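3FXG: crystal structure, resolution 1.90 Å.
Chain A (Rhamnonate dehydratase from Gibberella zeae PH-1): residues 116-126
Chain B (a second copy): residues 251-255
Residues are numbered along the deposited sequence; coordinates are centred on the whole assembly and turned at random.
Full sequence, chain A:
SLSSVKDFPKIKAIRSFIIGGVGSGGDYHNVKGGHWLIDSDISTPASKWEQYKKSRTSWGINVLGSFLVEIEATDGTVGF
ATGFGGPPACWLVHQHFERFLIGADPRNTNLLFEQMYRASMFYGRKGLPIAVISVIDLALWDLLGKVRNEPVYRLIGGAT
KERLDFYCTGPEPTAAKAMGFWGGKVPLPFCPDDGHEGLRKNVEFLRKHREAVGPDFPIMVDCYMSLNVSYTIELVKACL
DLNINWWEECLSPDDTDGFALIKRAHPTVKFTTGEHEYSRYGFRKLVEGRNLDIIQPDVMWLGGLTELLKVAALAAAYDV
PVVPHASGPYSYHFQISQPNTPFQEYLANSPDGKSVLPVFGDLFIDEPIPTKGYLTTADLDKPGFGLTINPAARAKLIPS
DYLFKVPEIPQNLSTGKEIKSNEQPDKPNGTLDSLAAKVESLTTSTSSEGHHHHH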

# COMPACT_ATOMS: atom_id res chain seq x y z
N MSE A 116 -24.72 -8.53 -27.01
CA MSE A 116 -24.20 -9.88 -27.14
C MSE A 116 -23.33 -10.27 -25.95
O MSE A 116 -23.40 -11.39 -25.45
CB MSE A 116 -23.40 -10.03 -28.44
CG MSE A 116 -24.24 -9.88 -29.71
SE MSE A 116 -23.23 -10.34 -31.30
CE MSE A 116 -22.30 -8.66 -31.57
N TYR A 117 -22.50 -9.33 -25.49
CA TYR A 117 -21.61 -9.62 -24.37
C TYR A 117 -22.36 -9.79 -23.05
O TYR A 117 -22.16 -10.77 -22.33
CB TYR A 117 -20.57 -8.51 -24.20
CG TYR A 117 -19.54 -8.84 -23.14
CD1 TYR A 117 -18.41 -9.60 -23.45
CD2 TYR A 117 -19.71 -8.42 -21.82
CE1 TYR A 117 -17.48 -9.95 -22.45
CE2 TYR A 117 -18.80 -8.76 -20.82
CZ TYR A 117 -17.69 -9.53 -21.15
OH TYR A 117 -16.78 -9.87 -20.17
N ARG A 118 -23.23 -8.84 -22.72
CA ARG A 118 -23.95 -8.92 -21.46
C ARG A 118 -25.00 -10.03 -21.43
O ARG A 118 -25.27 -10.60 -20.38
CB ARG A 118 -24.57 -7.56 -21.12
CG ARG A 118 -23.50 -6.51 -20.77
CD ARG A 118 -24.09 -5.14 -20.42
NE ARG A 118 -24.82 -5.12 -19.14
CZ ARG A 118 -24.25 -5.14 -17.94
NH1 ARG A 118 -22.92 -5.20 -17.81
NH2 ARG A 118 -25.00 -5.08 -16.85
N ALA A 119 -25.57 -10.35 -22.59
CA ALA A 119 -26.57 -11.41 -22.65
C ALA A 119 -25.94 -12.80 -22.56
O ALA A 119 -26.62 -13.78 -22.24
CB ALA A 119 -27.37 -11.30 -23.94
N SER A 120 -24.64 -12.90 -22.83
CA SER A 120 -23.96 -14.19 -22.76
C SER A 120 -23.01 -14.30 -21.57
O SER A 120 -22.24 -15.25 -21.46
CB SER A 120 -23.18 -14.46 -24.05
OG SER A 120 -22.20 -13.46 -24.28
N MSE A 121 -23.06 -13.32 -20.67
CA MSE A 121 -22.18 -13.34 -19.51
C MSE A 121 -22.38 -14.56 -18.62
O MSE A 121 -21.44 -15.01 -17.98
CB MSE A 121 -22.35 -12.08 -18.66
CG MSE A 121 -21.75 -10.83 -19.26
SE MSE A 121 -21.23 -9.58 -17.87
CE MSE A 121 -22.81 -9.67 -16.77
N PHE A 122 -23.60 -15.09 -18.57
CA PHE A 122 -23.86 -16.23 -17.70
C PHE A 122 -23.08 -17.48 -18.11
O PHE A 122 -22.95 -18.41 -17.32
CB PHE A 122 -25.37 -16.51 -17.59
CG PHE A 122 -25.99 -17.07 -18.84
CD1 PHE A 122 -26.28 -18.43 -18.94
CD2 PHE A 122 -26.35 -16.24 -19.90
CE1 PHE A 122 -26.91 -18.95 -20.07
CE2 PHE A 122 -26.98 -16.74 -21.03
CZ PHE A 122 -27.26 -18.10 -21.12
N TYR A 123 -22.54 -17.49 -19.33
CA TYR A 123 -21.75 -18.64 -19.77
C TYR A 123 -20.53 -18.18 -20.57
O TYR A 123 -19.83 -19.00 -21.16
CB TYR A 123 -22.61 -19.60 -20.61
CG TYR A 123 -22.98 -19.11 -22.00
CD1 TYR A 123 -22.16 -19.39 -23.10
CD2 TYR A 123 -24.14 -18.37 -22.21
CE1 TYR A 123 -22.50 -18.94 -24.38
CE2 TYR A 123 -24.49 -17.92 -23.48
CZ TYR A 123 -23.67 -18.21 -24.56
OH TYR A 123 -24.01 -17.75 -25.82
N GLY A 124 -20.27 -16.88 -20.56
CA GLY A 124 -19.15 -16.36 -21.33
C GLY A 124 -18.10 -15.54 -20.61
O GLY A 124 -17.38 -16.06 -19.76
N ARG A 125 -18.03 -14.27 -20.98
CA ARG A 125 -17.07 -13.30 -20.45
C ARG A 125 -15.68 -13.55 -21.02
O ARG A 125 -14.93 -12.62 -21.31
CB ARG A 125 -17.03 -13.34 -18.91
CG ARG A 125 -18.32 -12.86 -18.28
CD ARG A 125 -18.16 -12.54 -16.80
NE ARG A 125 -17.69 -13.68 -16.01
CZ ARG A 125 -16.49 -13.75 -15.44
NH1 ARG A 125 -15.63 -12.74 -15.57
NH2 ARG A 125 -16.16 -14.81 -14.71
N LYS A 126 -15.33 -14.82 -21.19
CA LYS A 126 -14.04 -15.17 -21.77
C LYS A 126 -14.17 -16.43 -22.61
O LYS A 126 -15.16 -17.15 -22.52
CB LYS A 126 -13.01 -15.38 -20.65
CG LYS A 126 -12.80 -14.14 -19.78
CD LYS A 126 -11.62 -14.27 -18.84
CE LYS A 126 -11.57 -13.13 -17.83
NZ LYS A 126 -11.42 -11.78 -18.46
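Chain B (251-255) LSPDD

This is a small, mostly polar contact in which one carboxylate from a loop of chain B is gripped by a tyrosine and an arginine of chain A, while a proline beside it covers the arginine and touches a selenomethionine. It buries 284 Å² in all, both sides summed.

Chain B contributes no helix or strand. Ser B252 is extended (phi/psi -65/148), and Pro B253 and Asp B254 then fold back with psi near zero, so that Asp B255 N donates to Ser B252 O at 3.0 Å. Within this turn Asp B254 N also donates to Ser B252 OG at 3.2 Å, tying the serine hydroxyl to the backbone just ahead of the acidic side chain. The chain A stretch starts as the last part of a helix and continues as loop, where Arg A125 takes a positive phi of 75°. The backbones stay well apart: CA of Met A121 lies 8.3 Å from CA of Pro B253, and CA of Arg A125 lies 7.6 Å from CA of Asp B254. In this register both chains advance in the same sense, and side chains bridge the gap.

Asp B254 leaves its backbone sideways, with chi1 in m, yet its carboxylate reaches chain A. Tyr A117, chi1 t, also starts sideways and brings its hydroxyl across, donating from OH to Asp B254 OD2 at 2.6 Å, with the oxygen near the plane of the ring. The other oxygen meets the arginine: Arg A125 NH1 donates to Asp B254 OD1 at 2.9 Å, at an angle of 154°, in a salt bridge. The acid thus meets the guanidinium at its edge, leaving a face free for Pro B253, whose CB lies over it, 3.4 Å from Arg A125 NE.

Met A121, a selenomethionine, points toward chain B and fills the space beside this polar pair. Its CE lies 4.1 Å from Pro B253 CD, an apolar touch, and its SE is 3.4 Å from Ser B252 OG.

Water extends the grip on the acid. Water 2 donates to Asp B254 OD1 at 2.9 Å and accepts from Lys A126 NZ at 3.1 Å; water 1 accepts from Lys A126 NZ at 3.0 Å and lies 2.9 Å from Asp B254 OD1, so the lysine reaches the carboxylate indirectly.

The rule to read here is economical: one aspartate, with a separate direct donor for each oxygen, and a neighbouring proline that packs on the arginine without competing for its hydrogen-bonding edge.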

# COMPACT_ATOMS: atom_id res chain seq x y z
N LEU B 251 -22.66 -7.00 -8.51
CA LEU B 251 -21.84 -6.59 -9.64
C LEU B 251 -21.62 -7.67 -10.69
O LEU B 251 -21.84 -8.85 -10.46
CB LEU B 251 -20.48 -6.10 -9.15
CG LEU B 251 -20.45 -4.98 -8.10
CD1 LEU B 251 -19.01 -4.72 -7.66
CD2 LEU B 251 -21.07 -3.72 -8.67
N SER B 252 -21.17 -7.22 -11.87
CA SER B 252 -20.84 -8.12 -12.96
C SER B 252 -19.66 -8.94 -12.47
O SER B 252 -18.85 -8.43 -11.70
CB SER B 252 -20.40 -7.31 -14.18
OG SER B 252 -19.75 -8.13 -15.13
N PRO B 253 -19.55 -10.20 -12.90
CA PRO B 253 -18.42 -11.04 -12.46
C PRO B 253 -17.08 -10.47 -12.95
O PRO B 253 -16.02 -10.88 -12.48
CB PRO B 253 -18.73 -12.40 -13.08
CG PRO B 253 -20.23 -12.41 -13.14
CD PRO B 253 -20.53 -11.01 -13.64
N ASP B 254 -17.14 -9.53 -13.89
CA ASP B 254 -15.93 -8.90 -14.42
C ASP B 254 -15.40 -7.81 -13.49
O ASP B 254 -14.30 -7.30 -13.69
CB ASP B 254 -16.19 -8.24 -15.78
CG ASP B 254 -16.33 -9.24 -16.92
OD1 ASP B 254 -15.55 -10.21 -16.97
OD2 ASP B 254 -17.22 -9.03 -17.77
N ASP B 255 -16.18 -7.43 -12.47
CA ASP B 255 -15.75 -6.36 -11.57
C ASP B 255 -15.78 -6.71 -10.09
O ASP B 255 -16.31 -5.95 -9.27
CB ASP B 255 -16.58 -5.10 -11.85
CG ASP B 255 -16.05 -3.88 -11.10
OD1 ASP B 255 -14.83 -3.80 -10.87
OD2 ASP B 255 -16.87 -2.99 -10.76
O HOH W 1 -14.04 -10.70 -19.41
O HOH W 2 -12.70 -10.00 -16.27